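Local coordinates for PA14 domain-containing protein (Clostridium clariflavum, PDB 6QDI) that binds calcium ions and, as the tandem PA14 sensory part of a membrane-bound RsgI-type anti-sigma factor, probably recognises biomass polysaccharides outside the cell, at residues E59-Y64 with W123-T128; K24-F29 with V119-S124; R54-E59 with T135-P140; F17-V22 with A36-N41. All coordinates share one frame; numbering follows the deposited sequence.

All four contacts belong to the first half of the chain, the N-terminal PA14 module. Interactions 1 and 2 are both antiparallel strand pairings in one sheet and share strand 117-125: strand 59-68 lies beside it in interaction 1, strand 27-31 in interaction 2. Each is partly buried and joins main-chain hydrogen bonds to an apolar face, but interaction 1 runs out into a carboxylate-serine network at a turn. Interactions 3 and 4 are surface contacts, each involving a loop. Arg-54 carries interaction 3, bonding to a carbonyl through its main chain and to a phenol through its side chain; this contact touches Trp-123 of interactions 1 and 2. Interaction 4 relies on van der Waals packing near a calcium site.

Interaction 1 (E59-Y64 with W123-T128); sequences EEYTFY and WSSAST
Trp-123 lies beside Tyr-61, pointing the same way, where segment 59-64 runs antiparallel to segment 123-128; with Glu-59 these two bury the most surface. CE2 of Tyr-61 sits over one indole face towards its rim, and the planes meet at 40°, on the same face of the sheet as Phe-63. Ser-125 sets its CB over the centre of the Tyr-61 ring, a CH-pi contact of 3.8 Å to the centroid. The carboxylate of Glu-59 reaches over the turn that follows the second strand and takes three hydrogen bonds. Its OE1 accepts from Ser-125 OG at 2.7 Å, nearly along the C-O axis, and from Ser-127 N on the syn side at 2.9 Å, while OE2 receives Ser-127 OG at 2.6 Å through its syn lone pair. With both oxygens engaged, the rotation of the carboxylate is fixed. The other face carries Thr-62 and Ser-124, whose main chains exchange two hydrogen bonds. Ser-124 OG, held between its backbone N and carbonyl carbon (chi1 70°), shares a 2.7 Å hydrogen bond with Tyr-64 OH. The hydroxyl of Tyr-61 bonds back to Tyr-57 N in the preceding loop. Strand 93-98 pairs with the far edge of strand 59-68, strand 131-132 with that of strand 117-125, and Ile-53 of strand 44-53 packs against both Phe-63 and Trp-123 from the opposing sheet.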
# COMPACT_ATOMS: atom_id res chain seq x y z
N GLU A 59 -29.39 11.36 17.82
CA GLU A 59 -30.24 10.57 16.94
C GLU A 59 -29.47 9.36 16.43
O GLU A 59 -28.23 9.31 16.50
CB GLU A 59 -30.72 11.44 15.74
CG GLU A 59 -31.69 12.53 16.15
CD GLU A 59 -32.19 13.41 15.02
OE1 GLU A 59 -31.67 13.32 13.88
OE2 GLU A 59 -33.10 14.23 15.29
N GLU A 60 -30.23 8.37 15.96
CA GLU A 60 -29.65 7.25 15.19
C GLU A 60 -29.25 7.78 13.81
O GLU A 60 -30.11 8.18 13.01
CB GLU A 60 -30.61 6.08 15.05
CG GLU A 60 -29.91 4.87 14.47
CD GLU A 60 -30.77 3.65 14.37
OE1 GLU A 60 -31.92 3.76 13.88
OE2 GLU A 60 -30.28 2.54 14.72
N TYR A 61 -27.95 7.69 13.53
CA TYR A 61 -27.40 8.07 12.22
C TYR A 61 -27.25 6.85 11.35
O TYR A 61 -26.92 5.76 11.82
CB TYR A 61 -26.05 8.76 12.38
CG TYR A 61 -26.19 10.23 12.69
CD1 TYR A 61 -26.51 10.66 13.98
CD2 TYR A 61 -26.06 11.18 11.70
CE1 TYR A 61 -26.68 12.00 14.26
CE2 TYR A 61 -26.23 12.54 11.99
CZ TYR A 61 -26.53 12.95 13.27
OH TYR A 61 -26.68 14.28 13.61
N THR A 62 -27.55 7.05 10.06
CA THR A 62 -27.18 6.09 9.02
C THR A 62 -26.02 6.65 8.23
O THR A 62 -26.06 7.83 7.86
CB THR A 62 -28.35 5.81 8.07
OG1 THR A 62 -29.45 5.32 8.84
CG2 THR A 62 -27.99 4.77 7.03
N PHE A 63 -24.98 5.83 8.03
CA PHE A 63 -23.87 6.15 7.15
C PHE A 63 -24.00 5.33 5.88
O PHE A 63 -24.30 4.12 5.98
CB PHE A 63 -22.52 5.90 7.85
CG PHE A 63 -22.27 6.89 8.97
CD1 PHE A 63 -22.75 6.65 10.27
CD2 PHE A 63 -21.64 8.07 8.73
CE1 PHE A 63 -22.61 7.61 11.25
CE2 PHE A 63 -21.45 9.00 9.71
CZ PHE A 63 -21.92 8.77 10.98
N TYR A 64 -23.81 5.98 4.74
CA TYR A 64 -23.91 5.34 3.45
C TYR A 64 -22.55 5.42 2.77
O TYR A 64 -21.95 6.50 2.73
CB TYR A 64 -24.93 6.06 2.54
CG TYR A 64 -26.27 6.32 3.16
CD1 TYR A 64 -26.47 7.39 4.03
CD2 TYR A 64 -27.36 5.54 2.86
CE1 TYR A 64 -27.72 7.67 4.57
CE2 TYR A 64 -28.63 5.81 3.39
CZ TYR A 64 -28.78 6.83 4.28
OH TYR A 64 -30.04 7.08 4.79
N TRP A 123 -24.28 10.70 5.20
CA TRP A 123 -25.02 10.40 6.42
C TRP A 123 -26.45 10.91 6.32
O TRP A 123 -26.78 11.76 5.49
CB TRP A 123 -24.32 10.91 7.70
CG TRP A 123 -24.16 12.40 7.86
CD1 TRP A 123 -24.58 13.40 7.02
CD2 TRP A 123 -23.59 13.04 8.99
NE1 TRP A 123 -24.24 14.62 7.54
CE2 TRP A 123 -23.63 14.42 8.76
CE3 TRP A 123 -22.99 12.56 10.15
CZ2 TRP A 123 -23.11 15.33 9.67
CZ3 TRP A 123 -22.48 13.47 11.06
CH2 TRP A 123 -22.52 14.83 10.81
N SER A 124 -27.31 10.35 7.16
CA SER A 124 -28.65 10.89 7.40
C SER A 124 -29.05 10.55 8.84
O SER A 124 -28.49 9.67 9.51
CB SER A 124 -29.67 10.31 6.42
OG SER A 124 -29.93 8.95 6.68
N SER A 125 -30.06 11.27 9.30
CA SER A 125 -30.74 10.96 10.56
C SER A 125 -32.13 11.58 10.47
O SER A 125 -32.46 12.23 9.47
CB SER A 125 -29.95 11.51 11.73
OG SER A 125 -30.00 12.93 11.85
N ALA A 126 -32.92 11.46 11.52
CA ALA A 126 -34.26 12.08 11.49
C ALA A 126 -34.20 13.54 11.14
O ALA A 126 -35.04 14.02 10.33
CB ALA A 126 -34.95 11.88 12.81
N SER A 127 -33.22 14.26 11.67
CA SER A 127 -33.08 15.69 11.42
C SER A 127 -32.00 16.08 10.41
O SER A 127 -31.79 17.26 10.14
CB SER A 127 -32.79 16.40 12.75
OG SER A 127 -33.81 16.13 13.70
N THR A 128 -31.26 15.09 9.90
CA THR A 128 -30.18 15.31 8.92
C THR A 128 -30.61 14.76 7.58
O THR A 128 -30.66 13.53 7.39
CB THR A 128 -28.88 14.62 9.34
OG1 THR A 128 -28.56 14.99 10.68
CG2 THR A 128 -27.72 14.98 8.40
O HOH W 1 -32.58 9.25 13.36

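Interaction 2 (K24-F29 with V119-S124); sequences KTIDFF and VKLEWS
Ile-26 and Leu-121 meet flank to flank, CB of Ile-26 lying 4.0 Å from CB of Leu-121, as the chain of segment 24-29 turns in beside strand 117-125. Ile-26 has CG2 anti to its backbone N, and this methyl approaches CG2 of Val-119 at 4.3 Å. The Phe-28 side chain starts on the Val-119 side of the sheet, yet its ring leads away from the partner strand, leaving CB to make the looser contact with CG1 of Val-119. On the opposite face Asp-27 and Lys-120 lie side by side and point the same way, each with CG anti to its backbone N. Asp-27 OD1 rests 3.8 Å from Lys-120 CG, against the aliphatic part of an extended chain. The ammonium group has travelled past it, so that OD1 and NZ stand 4.8 Å apart and are joined through one water that donates to OD1 and accepts from NZ. Three main-chain hydrogen bonds hold the two segments: Leu-121 N to Ile-26 O, at 2.9 Å and 169°, and a reciprocal pair between Phe-28 and Val-119. Beyond them a second water bridges Ile-26 N and Leu-121 O, where the two chains part. Strand 27-31 thus lines one side of strand 117-125, which also pairs with strand 59-68, while Leu-121 and Trp-123 bond to Val-133 and Ser-131; Ile-26, Val-119 and Leu-121 face strand 104-113, meeting Leu-108, Tyr-110 and Ile-106 respectively.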
# COMPACT_ATOMS: atom_id res chain seq x y z
N LYS A 24 -11.18 17.51 2.61
CA LYS A 24 -12.27 18.23 3.25
C LYS A 24 -13.48 17.37 3.54
O LYS A 24 -14.09 17.53 4.58
CB LYS A 24 -12.67 19.45 2.44
CG LYS A 24 -11.60 20.54 2.45
CD LYS A 24 -12.10 21.79 1.76
CE LYS A 24 -11.00 22.85 1.65
NZ LYS A 24 -10.61 23.41 2.98
N THR A 25 -13.75 16.43 2.64
CA THR A 25 -14.81 15.46 2.78
C THR A 25 -14.33 14.15 2.14
O THR A 25 -13.34 14.16 1.40
CB THR A 25 -16.09 15.91 2.02
OG1 THR A 25 -15.79 16.03 0.64
CG2 THR A 25 -16.67 17.22 2.56
N ILE A 26 -15.04 13.05 2.43
CA ILE A 26 -14.75 11.78 1.73
C ILE A 26 -15.74 11.69 0.57
O ILE A 26 -16.85 11.21 0.72
CB ILE A 26 -14.83 10.55 2.67
CG1 ILE A 26 -13.91 10.73 3.89
CG2 ILE A 26 -14.42 9.31 1.88
CD1 ILE A 26 -13.67 9.51 4.76
N ASP A 27 -15.29 12.16 -0.59
CA ASP A 27 -16.12 12.27 -1.77
C ASP A 27 -15.20 12.29 -2.96
O ASP A 27 -14.76 13.36 -3.37
CB ASP A 27 -16.97 13.54 -1.68
CG ASP A 27 -17.90 13.74 -2.84
OD1 ASP A 27 -18.16 12.80 -3.62
OD2 ASP A 27 -18.37 14.88 -2.91
N PHE A 28 -14.83 11.10 -3.43
CA PHE A 28 -13.79 10.96 -4.44
C PHE A 28 -14.22 10.09 -5.58
O PHE A 28 -14.84 9.04 -5.38
CB PHE A 28 -12.52 10.37 -3.83
CG PHE A 28 -11.81 11.33 -2.94
CD1 PHE A 28 -11.07 12.33 -3.49
CD2 PHE A 28 -11.89 11.26 -1.56
CE1 PHE A 28 -10.41 13.26 -2.70
CE2 PHE A 28 -11.23 12.19 -0.76
CZ PHE A 28 -10.51 13.19 -1.33
N PHE A 29 -13.88 10.53 -6.77
CA PHE A 29 -14.06 9.74 -7.94
C PHE A 29 -12.78 9.88 -8.76
O PHE A 29 -12.51 10.99 -9.27
CB PHE A 29 -15.28 10.21 -8.75
CG PHE A 29 -15.55 9.38 -9.95
CD1 PHE A 29 -14.77 9.51 -11.14
CD2 PHE A 29 -16.58 8.46 -9.97
CE1 PHE A 29 -15.01 8.75 -12.25
CE2 PHE A 29 -16.82 7.74 -11.10
CZ PHE A 29 -16.03 7.87 -12.22
N VAL A 119 -15.05 6.51 -3.81
CA VAL A 119 -15.54 6.30 -2.47
C VAL A 119 -16.22 7.59 -2.02
O VAL A 119 -15.66 8.69 -2.13
CB VAL A 119 -14.44 5.84 -1.51
CG1 VAL A 119 -13.26 6.77 -1.40
CG2 VAL A 119 -15.01 5.55 -0.13
N LYS A 120 -17.43 7.45 -1.52
CA LYS A 120 -18.23 8.58 -1.07
C LYS A 120 -18.93 8.23 0.22
O LYS A 120 -19.62 7.20 0.28
CB LYS A 120 -19.31 8.91 -2.15
CG LYS A 120 -20.17 10.11 -1.94
CD LYS A 120 -21.02 10.39 -3.19
CE LYS A 120 -22.28 11.22 -2.98
NZ LYS A 120 -22.75 11.67 -4.30
N LEU A 121 -18.78 9.08 1.24
CA LEU A 121 -19.41 8.89 2.57
C LEU A 121 -20.50 9.93 2.81
O LEU A 121 -20.22 11.14 2.84
CB LEU A 121 -18.35 9.03 3.68
CG LEU A 121 -18.88 8.85 5.09
CD1 LEU A 121 -19.34 7.43 5.35
CD2 LEU A 121 -17.82 9.32 6.07
N GLU A 122 -21.71 9.41 2.98
CA GLU A 122 -22.89 10.22 3.30
C GLU A 122 -23.41 9.84 4.66
O GLU A 122 -23.11 8.75 5.20
CB GLU A 122 -24.00 10.02 2.24
CG GLU A 122 -23.61 10.47 0.84
CD GLU A 122 -24.63 10.00 -0.14
OE1 GLU A 122 -24.48 8.87 -0.63
OE2 GLU A 122 -25.67 10.68 -0.31
N TRP A 123 -24.28 10.70 5.20
CA TRP A 123 -25.02 10.40 6.42
C TRP A 123 -26.45 10.91 6.32
O TRP A 123 -26.78 11.76 5.49
CB TRP A 123 -24.32 10.91 7.70
CG TRP A 123 -24.16 12.40 7.86
CD1 TRP A 123 -24.58 13.40 7.02
CD2 TRP A 123 -23.59 13.04 8.99
NE1 TRP A 123 -24.24 14.62 7.54
CE2 TRP A 123 -23.63 14.42 8.76
CE3 TRP A 123 -22.99 12.56 10.15
CZ2 TRP A 123 -23.11 15.33 9.67
CZ3 TRP A 123 -22.48 13.47 11.06
CH2 TRP A 123 -22.52 14.83 10.81
N SER A 124 -27.31 10.35 7.16
CA SER A 124 -28.65 10.89 7.40
C SER A 124 -29.05 10.55 8.84
O SER A 124 -28.49 9.67 9.51
CB SER A 124 -29.67 10.31 6.42
OG SER A 124 -29.93 8.95 6.68
O HOH W 2 -17.66 13.02 3.68
O HOH W 3 -20.46 12.87 -5.38

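Interaction 3 (R54-E59 with T135-P140); sequences RPLYSE and TECLYP
Arg-54, in the loop after strand 44-53, lays its side chain against Cys-137 and Tyr-139 and does most of the work here. The close part begins at the main chain, where Arg-54 N donates to Cys-137 O at 2.9 Å. From there the side chain leaves with CG anti to the backbone N and bends at its third torsion (chi3 64°), which brings NE round to the phenol. NE donates to Tyr-139 OH at 2.9 Å, the oxygen lying 18° out of the guanidinium plane. The guanidinium and the ring are turned 76° against each other, and Arg-54 CB lies at the ring edge, 3.8 Å from CE1 of Tyr-139. One guanidinium face has CA of Cys-137 above it, offset towards the rim, while NH2 comes within 2.9 Å of Glu-136 O. Cys-137 SG is the other close point, touching CD1 of Leu-56 at 3.5 Å. These side-chain contacts are those of one of two deposited conformers of Arg-54.

The outer side is sparser. Leu-56 and Glu-136 are exposed and give up little surface; the carboxylate of Glu-136 does not close on the arginine, its OE2 remaining 6.3 Å from Arg-54 NH2. Tyr-139 continues the pairing through a backbone bond to Lys-52. The arrangement is that of a short 3-10 turn at residues 135-137 leading into a closing strand, 138-140, which pairs antiparallel with strand 44-53 at the end of the PA14 beta-sandwich.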
# COMPACT_ATOMS: atom_id res chain seq x y z
N ARG A 54 -18.39 15.01 14.31
CA ARG A 54 -19.26 15.71 15.26
C ARG A 54 -20.67 15.78 14.70
O ARG A 54 -20.94 16.64 13.86
CB ARG A 54 -18.76 17.14 15.51
CG ARG A 54 -19.70 17.97 16.39
CD ARG A 54 -19.15 19.37 16.62
NE ARG A 54 -19.05 20.15 15.41
CZ ARG A 54 -20.02 20.31 14.51
NH1 ARG A 54 -21.15 19.61 14.58
NH2 ARG A 54 -19.80 21.10 13.47
N PRO A 55 -21.60 14.93 15.17
CA PRO A 55 -22.97 15.06 14.71
C PRO A 55 -23.68 16.24 15.37
O PRO A 55 -23.33 16.63 16.48
CB PRO A 55 -23.63 13.77 15.19
CG PRO A 55 -22.83 13.40 16.40
CD PRO A 55 -21.43 13.83 16.12
N LEU A 56 -24.69 16.74 14.69
CA LEU A 56 -25.44 17.87 15.19
C LEU A 56 -26.56 17.43 16.14
O LEU A 56 -27.02 18.26 16.92
CB LEU A 56 -26.06 18.69 14.03
CG LEU A 56 -25.19 19.73 13.33
CD1 LEU A 56 -23.98 19.10 12.68
CD2 LEU A 56 -25.98 20.52 12.32
N TYR A 57 -27.06 16.19 16.03
CA TYR A 57 -28.25 15.74 16.76
C TYR A 57 -28.00 14.48 17.57
O TYR A 57 -27.10 13.69 17.24
CB TYR A 57 -29.39 15.49 15.77
CG TYR A 57 -29.62 16.66 14.81
CD1 TYR A 57 -30.27 17.80 15.23
CD2 TYR A 57 -29.17 16.60 13.48
CE1 TYR A 57 -30.46 18.88 14.36
CE2 TYR A 57 -29.36 17.66 12.61
CZ TYR A 57 -30.00 18.79 13.04
OH TYR A 57 -30.20 19.84 12.17
N SER A 58 -28.79 14.31 18.64
CA SER A 58 -28.85 13.07 19.44
C SER A 58 -29.86 12.09 18.84
O SER A 58 -31.03 12.05 19.19
CB SER A 58 -29.13 13.36 20.92
OG SER A 58 -28.08 14.14 21.45
N GLU A 59 -29.39 11.36 17.82
CA GLU A 59 -30.24 10.57 16.94
C GLU A 59 -29.47 9.36 16.43
O GLU A 59 -28.23 9.31 16.50
CB GLU A 59 -30.72 11.44 15.74
CG GLU A 59 -31.69 12.53 16.15
CD GLU A 59 -32.19 13.41 15.02
OE1 GLU A 59 -31.67 13.32 13.88
OE2 GLU A 59 -33.10 14.23 15.29
N THR A 135 -17.61 19.05 5.69
CA THR A 135 -16.30 19.34 6.25
C THR A 135 -16.36 19.93 7.65
O THR A 135 -15.48 19.64 8.48
CB THR A 135 -15.48 20.22 5.28
OG1 THR A 135 -14.08 20.16 5.59
CG2 THR A 135 -15.95 21.68 5.26
N GLU A 136 -17.39 20.70 7.95
CA GLU A 136 -17.44 21.36 9.24
C GLU A 136 -17.72 20.39 10.38
O GLU A 136 -17.60 20.78 11.56
CB GLU A 136 -18.42 22.53 9.27
CG GLU A 136 -19.85 22.13 9.06
CD GLU A 136 -20.32 22.03 7.61
OE1 GLU A 136 -19.51 22.11 6.64
OE2 GLU A 136 -21.56 21.85 7.47
N CYS A 137 -18.08 19.14 10.05
CA CYS A 137 -18.31 18.11 11.04
C CYS A 137 -17.13 17.11 11.15
O CYS A 137 -17.26 16.11 11.87
CB CYS A 137 -19.58 17.35 10.72
SG CYS A 137 -21.06 18.37 10.85
N LEU A 138 -16.04 17.38 10.45
CA LEU A 138 -14.89 16.47 10.40
C LEU A 138 -13.65 17.20 10.87
O LEU A 138 -13.37 18.30 10.39
CB LEU A 138 -14.72 15.96 8.97
CG LEU A 138 -15.90 15.14 8.41
CD1 LEU A 138 -15.70 14.87 6.92
CD2 LEU A 138 -16.11 13.83 9.17
N TYR A 139 -12.84 16.54 11.71
CA TYR A 139 -11.62 17.13 12.28
C TYR A 139 -10.48 16.16 12.02
O TYR A 139 -10.62 14.96 12.33
CB TYR A 139 -11.76 17.31 13.78
CG TYR A 139 -12.93 18.19 14.17
CD1 TYR A 139 -14.23 17.69 14.17
CD2 TYR A 139 -12.73 19.49 14.55
CE1 TYR A 139 -15.31 18.48 14.51
CE2 TYR A 139 -13.81 20.30 14.92
CZ TYR A 139 -15.09 19.79 14.90
OH TYR A 139 -16.15 20.61 15.24
N PRO A 140 -9.37 16.63 11.47
CA PRO A 140 -8.35 15.68 11.03
C PRO A 140 -7.44 15.18 12.15
O PRO A 140 -7.07 15.97 13.04
CB PRO A 140 -7.55 16.47 9.98
CG PRO A 140 -7.72 17.89 10.43
CD PRO A 140 -9.11 17.99 10.97

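Interaction 4 (F17-V22 with A36-N41); sequences FKLTRV and AKEIRN
Leu-19 and Glu-38 cross obliquely, the two leucine methyl groups set against the carboxylate end of the glutamate. CD2 of Leu-19 lies 3.5 Å from OE1 of Glu-38 and 3.6 Å from CB of Ala-36; CD1 meets CD of Glu-38 at 3.9 Å. Glu-38 reaches this position by bending at its second torsion (chi2 82°), which turns CD back over the leucine. Its other oxygen, OE2, forms a salt bridge with NZ of the adjacent Lys-37, the ammonium standing above the carboxylate plane. Beside this, Lys-18 sets its CB against CD1 of Ile-39, 3.8 Å away, and 3.5 Å from Glu-38 O, after which the lysine chain leads away from the turn. Arg-21 brings NH1 to 3.8 Å from Ala-36 CB, with its guanidinium secured by Asp-23 and by Pro-35 O. The first four residues of the partner segment, Ala-36 to Ile-39, form a type I beta turn, closed by Ile-39 N bonding to Ala-36 O. Lys-18 and Leu-19 both face Tyr-8 in a classic beta bulge, and both point their CB atoms at the turn. Strand 17-23 pairs antiparallel with strand 4-9, and Ile-39 packs on Tyr-8 of that strand and on the calcium ligand Asp-10, so the turn covers the bulged strand just before the chain reaches Asp-42 and Ser-44 of the same calcium site and enters strand 44-53.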
# COMPACT_ATOMS: atom_id res chain seq x y z
N PHE A 17 3.36 3.66 2.32
CA PHE A 17 2.90 5.03 2.44
C PHE A 17 3.61 5.96 1.49
O PHE A 17 4.85 5.93 1.42
CB PHE A 17 3.13 5.47 3.89
CG PHE A 17 2.87 6.93 4.11
CD1 PHE A 17 1.59 7.40 4.36
CD2 PHE A 17 3.90 7.83 4.09
CE1 PHE A 17 1.35 8.76 4.58
CE2 PHE A 17 3.67 9.19 4.26
CZ PHE A 17 2.40 9.64 4.54
N LYS A 18 2.84 6.79 0.78
CA LYS A 18 3.41 7.80 -0.08
C LYS A 18 3.01 9.24 0.20
O LYS A 18 3.73 10.15 -0.24
CB LYS A 18 3.12 7.49 -1.55
CG LYS A 18 3.70 6.15 -2.03
CD LYS A 18 5.25 6.12 -2.04
CE LYS A 18 5.83 4.77 -2.47
NZ LYS A 18 7.34 4.68 -2.47
N LEU A 19 1.90 9.49 0.88
CA LEU A 19 1.40 10.87 1.01
C LEU A 19 0.38 10.95 2.09
O LEU A 19 -0.50 10.06 2.21
CB LEU A 19 0.74 11.31 -0.29
CG LEU A 19 0.10 12.69 -0.33
CD1 LEU A 19 1.16 13.78 -0.31
CD2 LEU A 19 -0.78 12.79 -1.56
N THR A 20 0.49 12.00 2.90
CA THR A 20 -0.62 12.37 3.76
C THR A 20 -1.14 13.77 3.36
O THR A 20 -0.37 14.62 2.93
CB THR A 20 -0.20 12.37 5.26
OG1 THR A 20 -1.37 12.48 6.08
CG2 THR A 20 0.79 13.48 5.62
N ARG A 21 -2.44 13.95 3.52
CA ARG A 21 -3.05 15.26 3.28
C ARG A 21 -4.37 15.30 4.00
O ARG A 21 -4.91 14.27 4.38
CB ARG A 21 -3.23 15.51 1.79
CG ARG A 21 -4.32 14.66 1.13
CD ARG A 21 -4.31 14.76 -0.38
NE ARG A 21 -5.48 14.11 -0.96
CZ ARG A 21 -5.62 13.76 -2.24
NH1 ARG A 21 -4.66 13.99 -3.15
NH2 ARG A 21 -6.75 13.14 -2.62
N VAL A 22 -4.91 16.50 4.18
CA VAL A 22 -6.24 16.63 4.73
C VAL A 22 -7.25 16.81 3.60
O VAL A 22 -7.11 17.71 2.74
CB VAL A 22 -6.29 17.78 5.75
CG1 VAL A 22 -7.72 18.03 6.19
CG2 VAL A 22 -5.44 17.46 6.96
N ALA A 36 -3.15 10.94 -6.60
CA ALA A 36 -2.14 11.98 -6.36
C ALA A 36 -0.89 11.62 -7.11
O ALA A 36 -0.62 10.43 -7.32
CB ALA A 36 -1.86 12.09 -4.87
N LYS A 37 -0.06 12.63 -7.42
CA LYS A 37 1.16 12.36 -8.18
C LYS A 37 2.12 11.41 -7.45
O LYS A 37 2.88 10.70 -8.09
CB LYS A 37 1.84 13.67 -8.57
CG LYS A 37 2.44 14.45 -7.44
CD LYS A 37 3.03 15.75 -7.94
CE LYS A 37 3.82 16.50 -6.88
NZ LYS A 37 2.98 16.88 -5.71
N GLU A 38 2.04 11.38 -6.12
CA GLU A 38 2.90 10.55 -5.31
C GLU A 38 2.53 9.07 -5.36
O GLU A 38 3.32 8.24 -4.92
CB GLU A 38 2.87 11.01 -3.84
CG GLU A 38 3.55 12.34 -3.58
CD GLU A 38 2.67 13.55 -3.88
OE1 GLU A 38 1.47 13.40 -4.22
OE2 GLU A 38 3.19 14.69 -3.75
N ILE A 39 1.33 8.75 -5.83
CA ILE A 39 0.84 7.39 -5.91
C ILE A 39 1.00 6.93 -7.34
O ILE A 39 0.44 7.58 -8.27
CB ILE A 39 -0.65 7.34 -5.46
CG1 ILE A 39 -0.77 7.68 -3.97
CG2 ILE A 39 -1.29 5.98 -5.72
CD1 ILE A 39 -0.24 6.60 -3.04
N ARG A 40 1.71 5.83 -7.54
CA ARG A 40 1.95 5.28 -8.88
C ARG A 40 0.59 5.07 -9.57
O ARG A 40 -0.36 4.51 -8.99
CB ARG A 40 2.71 3.93 -8.78
CG ARG A 40 3.11 3.32 -10.14
CD ARG A 40 4.48 3.86 -10.57
NE ARG A 40 5.35 3.38 -9.52
CZ ARG A 40 6.06 2.27 -9.55
NH1 ARG A 40 6.10 1.55 -10.62
NH2 ARG A 40 6.73 1.89 -8.45
N ASN A 41 0.53 5.44 -10.84
CA ASN A 41 -0.72 5.38 -11.63
C ASN A 41 -0.88 4.00 -12.24
O ASN A 41 -0.86 3.84 -13.46
CB ASN A 41 -0.72 6.47 -12.71
CG ASN A 41 -2.04 6.58 -13.37
OD1 ASN A 41 -3.06 6.18 -12.78
ND2 ASN A 41 -2.06 7.18 -14.55